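PDB 6LUM: succinate dehydrogenase subunit B, which probably carries electrons from succinate oxidation in subunit A through its three iron-sulfur clusters toward the quinone pool of the membrane. Local coordinates for residues E21-R32 / G42-L51; D170-C179 / A239-A249. All coordinates share one frame; numbering follows the deposited sequence.

Contact 1: E21-R32 / G42-L51; sequences EGAVMVTLKIAR and GWQSFRVPCL
The indole of Trp-43 is held between two side chains of the 27-32 strand. Ala-31 CB sits over one face, 4.1 Å from the centroid of the six-membered ring, and Lys-29 reaches round to the opposite face, its NZ 4.7 Å from that centroid in a cation-pi contact. Alanine's single small methyl can sit this close, a CH-pi contact, while a bend at chi3 (62°) brings the lysine's end over the ring. On the other face of the sheet, Phe-46 offers its ring edge to its neighbours: Ile-30 CG1 touches CE1 at 3.7 Å, and Arg-32 NH1 lies near the ring plane, 3.7 Å from CZ. Arg-32 gets there by folding over Gln-44, its CG 3.6 Å from Gln-44 CB, and its NH1 also pairs with Asp-68. The two strands form the antiparallel hairpin that opens the beta-grasp sheet of the 2Fe-2S domain. Leu-28 and Phe-46 exchange both backbone bonds, each 2.9 Å from N to O, and Ile-30 and Gln-44 do likewise. Beyond the strand, Val-48 N still reaches Val-26 O at 3.0 Å. Strand 114-118 bonds to the far edge of 27-32, and Leu-28 and Val-48 pack on Val-63 of helix 56-67.

Contact 2: D170-C179 / A239-A249; sequences DTTKCILCAC and ACPRGIQVTQA. With SF4 (iron/sulfur cluster), chain B.
Segment 170-179 is irregular throughout, while 239-249 is non-helical only between helices 235-239 and 246-258; Asp-170 CA comes within 5.9 Å of Ile-244 CA, but no backbone-to-backbone hydrogen bond joins the two. This is a ferredoxin-type 4Fe-4S site, in which a Cys-x-x-Cys-x-x-Cys loop is joined by a remote Cys-Pro pair. Cys-174 SG binds iron FE4 at 2.6 Å, Cys-177 SG binds iron FE2 at 2.4 Å, and Cys-240 SG binds iron FE3 at 2.5 Å; Cys-180 lies in the same pocket. Lys-173 reaches across and, with a kink at chi3, gives NZ to Arg-242 O at 2.8 Å, the donor tilted 22° from the carbonyl plane. Bent at chi2 and chi3, Arg-242 doubles back, bringing one guanidinium face under Lys-173 CB and an edge to Ile-175 CG2. Cut back to alanine, it would lose the arm packed against Lys-173 CB and the Ile-175 methyl, which would probably be left without cover. Ile-244, branched and apolar, pushes CD1 to within 3.6 Å of Cys-174 N. Arg-41 of subunit A bonds to the carbonyls of Ile-175 and Leu-176, joining the loop to the flavoprotein. Pro-241, a rigid ring with no N-H to place, sets CG 3.8 Å from Cys-177 SG, a thiolate that also accepts the N-H of Cys-179 at 3.6 Å, with a nearly straight 163° angle at the hydrogen.

Contact 1 closes before contact 2 opens along the chain, and the two never touch: their centres are 30 Å apart and their nearest atoms about 16 Å. They belong to different domains, contact 1 building the edge of the sheet in the 2Fe-2S domain and contact 2 holding the 4Fe-4S cluster in the dicluster domain. Contact 2 lies close to the neighbouring cofactors as well. The side chain of Ile-175 is about 6 Å from the 2Fe-2S cluster and that of Ala-239 about 8 Å from the 3Fe-4S cluster, which Thr-247 touches. Such spacing is consistent with the 4Fe-4S cluster serving as the middle station of an electron relay, contact 1 lying well away from it.

Contact 1: E21-R32 / G42-L51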
loop_
_atom_site.group_PDB
_atom_site.type_symbol
_atom_site.label_atom_id
_atom_site.label_comp_id
_atom_site.label_asym_id
_atom_site.label_seq_id
_atom_site.Cartn_x
_atom_site.Cartn_y
_atom_site.Cartn_z
ATOM N N GLU J 21 63.101 -10.733 -5.268
ATOM C CA GLU J 21 63.844 -10.764 -6.524
ATOM C C GLU J 21 64.437 -9.403 -6.856
ATOM O O GLU J 21 65.662 -9.259 -6.899
ATOM C CB GLU J 21 62.923 -11.232 -7.657
ATOM C CG GLU J 21 62.326 -12.606 -7.435
ATOM C CD GLU J 21 61.081 -12.554 -6.568
ATOM O OE1 GLU J 21 60.661 -11.434 -6.212
ATOM O OE2 GLU J 21 60.524 -13.624 -6.242
ATOM N N GLY J 22 63.595 -8.402 -7.085
ATOM C CA GLY J 22 64.012 -7.016 -7.105
ATOM C C GLY J 22 63.047 -6.215 -6.264
ATOM O O GLY J 22 61.890 -6.026 -6.646
ATOM N N ALA J 23 63.517 -5.697 -5.140
ATOM C CA ALA J 23 62.631 -5.180 -4.113
ATOM C C ALA J 23 62.908 -3.711 -3.852
ATOM O O ALA J 23 64.052 -3.250 -3.912
ATOM C CB ALA J 23 62.780 -5.972 -2.811
ATOM N N VAL J 24 61.841 -2.979 -3.562
ATOM C CA VAL J 24 61.960 -1.597 -3.140
ATOM C C VAL J 24 61.648 -1.434 -1.660
ATOM O O VAL J 24 61.952 -0.374 -1.092
ATOM C CB VAL J 24 61.064 -0.676 -3.989
ATOM C CG1 VAL J 24 61.523 0.767 -3.888
ATOM C CG2 VAL J 24 61.088 -1.131 -5.432
ATOM N N MET J 25 61.071 -2.443 -1.018
ATOM C CA MET J 25 60.873 -2.450 0.425
ATOM C C MET J 25 59.969 -1.297 0.857
ATOM O O MET J 25 60.227 -0.605 1.841
ATOM C CB MET J 25 62.215 -2.412 1.153
ATOM C CG MET J 25 63.174 -3.505 0.710
ATOM S SD MET J 25 62.632 -5.171 1.125
ATOM C CE MET J 25 62.367 -5.016 2.885
ATOM N N VAL J 26 58.894 -1.097 0.092
ATOM C CA VAL J 26 57.885 -0.106 0.428
ATOM C C VAL J 26 57.357 -0.337 1.841
ATOM O O VAL J 26 57.281 -1.467 2.331
ATOM C CB VAL J 26 56.754 -0.174 -0.610
ATOM C CG1 VAL J 26 55.634 0.774 -0.272
ATOM C CG2 VAL J 26 57.296 0.134 -1.978
ATOM N N THR J 27 57.004 0.754 2.507
ATOM C CA THR J 27 56.440 0.715 3.849
ATOM C C THR J 27 54.945 0.981 3.772
ATOM O O THR J 27 54.511 1.875 3.043
ATOM C CB THR J 27 57.111 1.751 4.750
ATOM O OG1 THR J 27 58.453 1.343 5.031
ATOM C CG2 THR J 27 56.358 1.902 6.047
ATOM N N LEU J 28 54.164 0.197 4.505
ATOM C CA LEU J 28 52.730 0.407 4.633
ATOM C C LEU J 28 52.420 0.893 6.037
ATOM O O LEU J 28 53.106 0.528 6.991
ATOM C CB LEU J 28 51.944 -0.873 4.357
ATOM C CG LEU J 28 52.297 -1.714 3.136
ATOM C CD1 LEU J 28 51.550 -3.015 3.206
ATOM C CD2 LEU J 28 51.956 -0.993 1.862
ATOM N N LYS J 29 51.387 1.713 6.161
ATOM C CA LYS J 29 50.935 2.223 7.448
ATOM C C LYS J 29 49.472 1.856 7.609
ATOM O O LYS J 29 48.592 2.607 7.192
ATOM C CB LYS J 29 51.131 3.727 7.548
ATOM C CG LYS J 29 52.430 4.146 8.185
ATOM C CD LYS J 29 52.491 5.643 8.329
ATOM C CE LYS J 29 51.394 6.138 9.238
ATOM N NZ LYS J 29 51.436 7.618 9.375
ATOM N N ILE J 30 49.206 0.731 8.206
ATOM C CA ILE J 30 47.835 0.285 8.378
ATOM C C ILE J 30 47.277 0.993 9.597
ATOM O O ILE J 30 48.027 1.385 10.490
ATOM C CB ILE J 30 47.765 -1.242 8.537
ATOM C CG1 ILE J 30 48.582 -1.937 7.459
ATOM C CG2 ILE J 30 46.347 -1.710 8.392
ATOM C CD1 ILE J 30 48.071 -1.720 6.103
ATOM N N ALA J 31 45.964 1.178 9.633
ATOM C CA ALA J 31 45.302 1.759 10.795
ATOM C C ALA J 31 44.588 0.639 11.530
ATOM O O ALA J 31 43.408 0.375 11.307
ATOM C CB ALA J 31 44.341 2.857 10.376
ATOM N N ARG J 32 45.309 -0.030 12.423
ATOM C CA ARG J 32 44.781 -1.204 13.089
ATOM C C ARG J 32 43.768 -0.817 14.152
ATOM O O ARG J 32 43.870 0.236 14.786
ATOM C CB ARG J 32 45.909 -2.008 13.726
ATOM C CG ARG J 32 47.127 -2.169 12.844
ATOM C CD ARG J 32 46.885 -3.186 11.749
ATOM N NE ARG J 32 46.349 -4.429 12.282
ATOM C CZ ARG J 32 47.091 -5.401 12.790
ATOM N NH1 ARG J 32 48.406 -5.283 12.833
ATOM N NH2 ARG J 32 46.517 -6.496 13.254
ATOM N N GLY J 42 45.255 2.202 16.539
ATOM C CA GLY J 42 46.424 3.005 16.241
ATOM C C GLY J 42 47.081 2.554 14.958
ATOM O O GLY J 42 46.757 1.520 14.391
ATOM N N TRP J 43 48.026 3.363 14.505
ATOM C CA TRP J 43 48.747 3.052 13.287
ATOM C C TRP J 43 49.823 2.011 13.548
ATOM O O TRP J 43 50.382 1.924 14.643
ATOM C CB TRP J 43 49.367 4.315 12.706
ATOM C CG TRP J 43 48.334 5.278 12.292
ATOM C CD1 TRP J 43 47.680 6.162 13.085
ATOM C CD2 TRP J 43 47.804 5.446 10.980
ATOM N NE1 TRP J 43 46.778 6.881 12.347
ATOM C CE2 TRP J 43 46.836 6.456 11.048
ATOM C CE3 TRP J 43 48.057 4.840 9.752
ATOM C CZ2 TRP J 43 46.125 6.873 9.940
ATOM C CZ3 TRP J 43 47.349 5.249 8.663
ATOM C CH2 TRP J 43 46.398 6.256 8.756
ATOM N N GLN J 44 50.100 1.206 12.528
ATOM C CA GLN J 44 51.161 0.213 12.594
ATOM C C GLN J 44 51.866 0.172 11.255
ATOM O O GLN J 44 51.213 0.106 10.213
ATOM C CB GLN J 44 50.619 -1.170 12.954
ATOM C CG GLN J 44 51.700 -2.210 13.133
ATOM C CD GLN J 44 51.456 -3.085 14.328
ATOM O OE1 GLN J 44 50.534 -2.847 15.103
ATOM N NE2 GLN J 44 52.286 -4.104 14.496
ATOM N N SER J 45 53.188 0.209 11.282
ATOM C CA SER J 45 53.984 0.313 10.070
ATOM C C SER J 45 54.673 -1.007 9.782
ATOM O O SER J 45 55.342 -1.564 10.657
ATOM C CB SER J 45 55.014 1.430 10.189
ATOM O OG SER J 45 55.856 1.465 9.055
ATOM N N PHE J 46 54.518 -1.484 8.550
ATOM C CA PHE J 46 55.124 -2.713 8.065
ATOM C C PHE J 46 56.049 -2.403 6.901
ATOM O O PHE J 46 55.855 -1.422 6.187
ATOM C CB PHE J 46 54.072 -3.703 7.601
ATOM C CG PHE J 46 53.081 -4.072 8.650
ATOM C CD1 PHE J 46 51.859 -3.445 8.713
ATOM C CD2 PHE J 46 53.362 -5.060 9.565
ATOM C CE1 PHE J 46 50.945 -3.790 9.670
ATOM C CE2 PHE J 46 52.447 -5.406 10.520
ATOM C CZ PHE J 46 51.239 -4.770 10.570
ATOM N N ARG J 47 57.038 -3.258 6.690
ATOM C CA ARG J 47 57.962 -3.109 5.575
ATOM C C ARG J 47 57.904 -4.354 4.709
ATOM O O ARG J 47 58.277 -5.441 5.156
ATOM C CB ARG J 47 59.388 -2.871 6.063
ATOM C CG ARG J 47 60.413 -2.922 4.955
ATOM C CD ARG J 47 61.762 -2.471 5.452
ATOM N NE ARG J 47 61.653 -1.208 6.169
ATOM C CZ ARG J 47 61.729 -0.017 5.589
ATOM N NH1 ARG J 47 61.616 1.086 6.314
ATOM N NH2 ARG J 47 61.924 0.068 4.282
ATOM N N VAL J 48 57.450 -4.193 3.472
ATOM C CA VAL J 48 57.224 -5.318 2.572
ATOM C C VAL J 48 57.912 -5.043 1.243
ATOM O O VAL J 48 58.077 -3.878 0.868
ATOM C CB VAL J 48 55.724 -5.559 2.372
ATOM C CG1 VAL J 48 55.072 -5.857 3.685
ATOM C CG2 VAL J 48 55.089 -4.352 1.754
ATOM N N PRO J 49 58.324 -6.064 0.498
ATOM C CA PRO J 49 58.940 -5.817 -0.805
ATOM C C PRO J 49 57.892 -5.592 -1.878
ATOM O O PRO J 49 56.815 -6.187 -1.854
ATOM C CB PRO J 49 59.727 -7.103 -1.065
ATOM C CG PRO J 49 58.950 -8.124 -0.375
ATOM C CD PRO J 49 58.383 -7.485 0.857
ATOM N N CYS J 50 58.220 -4.725 -2.825
ATOM C CA CYS J 50 57.333 -4.374 -3.918
ATOM C C CYS J 50 57.990 -4.733 -5.240
ATOM O O CYS J 50 59.190 -5.000 -5.304
ATOM C CB CYS J 50 56.984 -2.883 -3.880
ATOM S SG CYS J 50 55.916 -2.298 -5.202
ATOM N N LEU J 51 57.196 -4.746 -6.298
ATOM C CA LEU J 51 57.654 -5.026 -7.650
ATOM C C LEU J 51 57.020 -4.037 -8.608
ATOM O O LEU J 51 56.169 -3.233 -8.218
ATOM C CB LEU J 51 57.297 -6.459 -8.078
ATOM C CG LEU J 51 58.226 -7.634 -7.784
ATOM C CD1 LEU J 51 59.552 -7.404 -8.468
ATOM C CD2 LEU J 51 58.400 -7.882 -6.305
#

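Contact 2: D170-C179 / A239-A249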
loop_
_atom_site.group_PDB
_atom_site.type_symbol
_atom_site.label_atom_id
_atom_site.label_comp_id
_atom_site.label_asym_id
_atom_site.label_seq_id
_atom_site.Cartn_x
_atom_site.Cartn_y
_atom_site.Cartn_z
ATOM N N ASP J 170 25.134 2.781 -18.398
ATOM C CA ASP J 170 26.162 3.519 -17.668
ATOM C C ASP J 170 25.838 3.633 -16.186
ATOM O O ASP J 170 26.698 4.006 -15.392
ATOM C CB ASP J 170 26.373 4.903 -18.291
ATOM C CG ASP J 170 27.265 5.792 -17.462
ATOM O OD1 ASP J 170 28.501 5.684 -17.572
ATOM O OD2 ASP J 170 26.721 6.607 -16.700
ATOM N N THR J 171 24.635 3.256 -15.784
ATOM C CA THR J 171 24.333 3.053 -14.381
ATOM C C THR J 171 24.084 1.594 -14.077
ATOM O O THR J 171 23.817 1.246 -12.926
ATOM C CB THR J 171 23.127 3.881 -13.952
ATOM O OG1 THR J 171 22.123 3.812 -14.960
ATOM C CG2 THR J 171 23.520 5.310 -13.749
ATOM N N THR J 172 24.151 0.737 -15.084
ATOM C CA THR J 172 24.100 -0.699 -14.902
ATOM C C THR J 172 25.467 -1.287 -14.616
ATOM O O THR J 172 25.598 -2.510 -14.549
ATOM C CB THR J 172 23.495 -1.364 -16.133
ATOM O OG1 THR J 172 24.175 -0.912 -17.304
ATOM C CG2 THR J 172 22.040 -1.022 -16.246
ATOM N N LYS J 173 26.480 -0.451 -14.434
ATOM C CA LYS J 173 27.837 -0.893 -14.182
ATOM C C LYS J 173 28.204 -0.890 -12.707
ATOM O O LYS J 173 29.348 -1.179 -12.376
ATOM C CB LYS J 173 28.819 -0.003 -14.929
ATOM C CG LYS J 173 28.516 0.200 -16.366
ATOM C CD LYS J 173 29.371 1.311 -16.895
ATOM C CE LYS J 173 30.822 0.984 -16.686
ATOM N NZ LYS J 173 31.716 2.025 -17.247
ATOM N N CYS J 174 27.275 -0.568 -11.823
ATOM C CA CYS J 174 27.598 -0.388 -10.416
ATOM C C CYS J 174 27.848 -1.733 -9.753
ATOM O O CYS J 174 26.959 -2.584 -9.719
ATOM C CB CYS J 174 26.460 0.360 -9.732
ATOM S SG CYS J 174 26.442 0.368 -7.955
ATOM N N ILE J 175 29.061 -1.929 -9.226
ATOM C CA ILE J 175 29.393 -3.147 -8.502
ATOM C C ILE J 175 29.118 -3.034 -7.019
ATOM O O ILE J 175 29.389 -3.984 -6.279
ATOM C CB ILE J 175 30.861 -3.549 -8.705
ATOM C CG1 ILE J 175 31.796 -2.449 -8.248
ATOM C CG2 ILE J 175 31.108 -3.856 -10.123
ATOM C CD1 ILE J 175 33.228 -2.681 -8.597
ATOM N N LEU J 176 28.586 -1.912 -6.559
ATOM C CA LEU J 176 28.193 -1.706 -5.171
ATOM C C LEU J 176 29.375 -1.862 -4.223
ATOM O O LEU J 176 29.363 -2.675 -3.308
ATOM C CB LEU J 176 27.060 -2.649 -4.788
ATOM C CG LEU J 176 25.688 -2.388 -5.381
ATOM C CD1 LEU J 176 24.859 -3.624 -5.249
ATOM C CD2 LEU J 176 25.046 -1.247 -4.661
ATOM N N CYS J 177 30.395 -1.041 -4.438
ATOM C CA CYS J 177 31.585 -1.095 -3.608
ATOM C C CYS J 177 31.611 -0.041 -2.513
ATOM O O CYS J 177 32.364 -0.205 -1.552
ATOM C CB CYS J 177 32.842 -0.965 -4.467
ATOM S SG CYS J 177 33.033 0.548 -5.336
ATOM N N ALA J 178 30.809 1.015 -2.634
ATOM C CA ALA J 178 30.704 2.119 -1.688
ATOM C C ALA J 178 31.896 3.055 -1.721
ATOM O O ALA J 178 32.076 3.838 -0.807
ATOM C CB ALA J 178 30.484 1.627 -0.262
ATOM N N CYS J 179 32.716 3.015 -2.761
ATOM C CA CYS J 179 33.793 3.983 -2.890
ATOM C C CYS J 179 33.275 5.392 -3.096
ATOM O O CYS J 179 34.035 6.346 -2.941
ATOM C CB CYS J 179 34.710 3.616 -4.052
ATOM S SG CYS J 179 35.970 2.410 -3.710
ATOM N N ALA J 239 35.785 9.084 -7.427
ATOM C CA ALA J 239 36.128 7.860 -6.719
ATOM C C ALA J 239 35.625 6.592 -7.383
ATOM O O ALA J 239 36.202 5.534 -7.139
ATOM C CB ALA J 239 35.588 7.906 -5.299
ATOM N N CYS J 240 34.585 6.652 -8.199
ATOM C CA CYS J 240 34.027 5.429 -8.772
ATOM C C CYS J 240 35.074 4.649 -9.559
ATOM O O CYS J 240 35.738 5.222 -10.427
ATOM C CB CYS J 240 32.854 5.745 -9.682
ATOM S SG CYS J 240 32.318 4.366 -10.635
ATOM N N PRO J 241 35.249 3.350 -9.293
ATOM C CA PRO J 241 36.208 2.554 -10.058
ATOM C C PRO J 241 35.705 2.050 -11.399
ATOM O O PRO J 241 36.522 1.602 -12.208
ATOM C CB PRO J 241 36.489 1.392 -9.117
ATOM C CG PRO J 241 35.307 1.268 -8.351
ATOM C CD PRO J 241 34.829 2.625 -8.091
ATOM N N ARG J 242 34.406 2.095 -11.664
ATOM C CA ARG J 242 33.874 1.733 -12.965
ATOM C C ARG J 242 33.725 2.922 -13.901
ATOM O O ARG J 242 33.415 2.724 -15.075
ATOM C CB ARG J 242 32.511 1.063 -12.822
ATOM C CG ARG J 242 32.424 -0.017 -11.794
ATOM C CD ARG J 242 33.338 -1.174 -12.101
ATOM N NE ARG J 242 33.269 -1.630 -13.482
ATOM C CZ ARG J 242 32.351 -2.459 -13.959
ATOM N NH1 ARG J 242 31.401 -2.930 -13.180
ATOM N NH2 ARG J 242 32.378 -2.810 -15.230
ATOM N N GLY J 243 33.925 4.141 -13.420
ATOM C CA GLY J 243 33.741 5.318 -14.239
ATOM C C GLY J 243 32.295 5.533 -14.623
ATOM O O GLY J 243 31.945 5.374 -15.789
ATOM N N ILE J 244 31.441 5.893 -13.670
ATOM C CA ILE J 244 30.008 5.886 -13.920
ATOM C C ILE J 244 29.403 7.274 -14.129
ATOM O O ILE J 244 28.322 7.370 -14.727
ATOM C CB ILE J 244 29.272 5.118 -12.801
ATOM C CG1 ILE J 244 29.239 3.635 -13.126
ATOM C CG2 ILE J 244 27.861 5.598 -12.573
ATOM C CD1 ILE J 244 28.419 2.856 -12.197
ATOM N N GLN J 245 30.102 8.348 -13.758
ATOM C CA GLN J 245 29.528 9.695 -13.807
ATOM C C GLN J 245 28.387 9.800 -12.812
ATOM O O GLN J 245 27.240 10.089 -13.171
ATOM C CB GLN J 245 29.046 10.068 -15.208
ATOM C CG GLN J 245 30.009 9.733 -16.308
ATOM C CD GLN J 245 31.265 10.549 -16.235
ATOM O OE1 GLN J 245 32.355 10.058 -16.500
ATOM N NE2 GLN J 245 31.122 11.807 -15.871
ATOM N N VAL J 246 28.720 9.546 -11.551
ATOM C CA VAL J 246 27.722 9.445 -10.499
ATOM C C VAL J 246 26.972 10.754 -10.347
ATOM O O VAL J 246 25.750 10.773 -10.171
ATOM C CB VAL J 246 28.404 9.021 -9.191
ATOM C CG1 VAL J 246 27.400 8.597 -8.194
ATOM C CG2 VAL J 246 29.384 7.921 -9.447
ATOM N N THR J 247 27.678 11.869 -10.424
ATOM C CA THR J 247 27.020 13.145 -10.214
ATOM C C THR J 247 26.192 13.581 -11.407
ATOM O O THR J 247 25.232 14.325 -11.232
ATOM C CB THR J 247 28.045 14.208 -9.900
ATOM O OG1 THR J 247 27.375 15.417 -9.547
ATOM C CG2 THR J 247 28.838 14.436 -11.108
ATOM N N GLN J 248 26.510 13.121 -12.609
ATOM C CA GLN J 248 25.619 13.376 -13.725
ATOM C C GLN J 248 24.367 12.522 -13.638
ATOM O O GLN J 248 23.295 12.961 -14.051
ATOM C CB GLN J 248 26.341 13.128 -15.028
ATOM C CG GLN J 248 25.497 13.335 -16.225
ATOM C CD GLN J 248 26.285 13.136 -17.470
ATOM O OE1 GLN J 248 27.469 13.447 -17.516
ATOM N NE2 GLN J 248 25.648 12.598 -18.492
ATOM N N ALA J 249 24.470 11.312 -13.095
ATOM C CA ALA J 249 23.256 10.563 -12.789
ATOM C C ALA J 249 22.393 11.307 -11.783
ATOM O O ALA J 249 21.166 11.391 -11.936
ATOM C CB ALA J 249 23.617 9.184 -12.257
HETATM FE FE1 SF4 B . 29.541 4.194 -6.141
HETATM FE FE2 SF4 B . 31.269 1.756 -6.448
HETATM FE FE3 SF4 B . 30.759 3.538 -8.835
HETATM FE FE4 SF4 B . 28.565 1.793 -7.725
HETATM S S1 SF4 B . 30.546 1.450 -8.428
HETATM S S2 SF4 B . 28.787 3.881 -8.118
HETATM S S3 SF4 B . 29.292 2.110 -5.749
HETATM S S4 SF4 B . 31.514 3.830 -6.858
#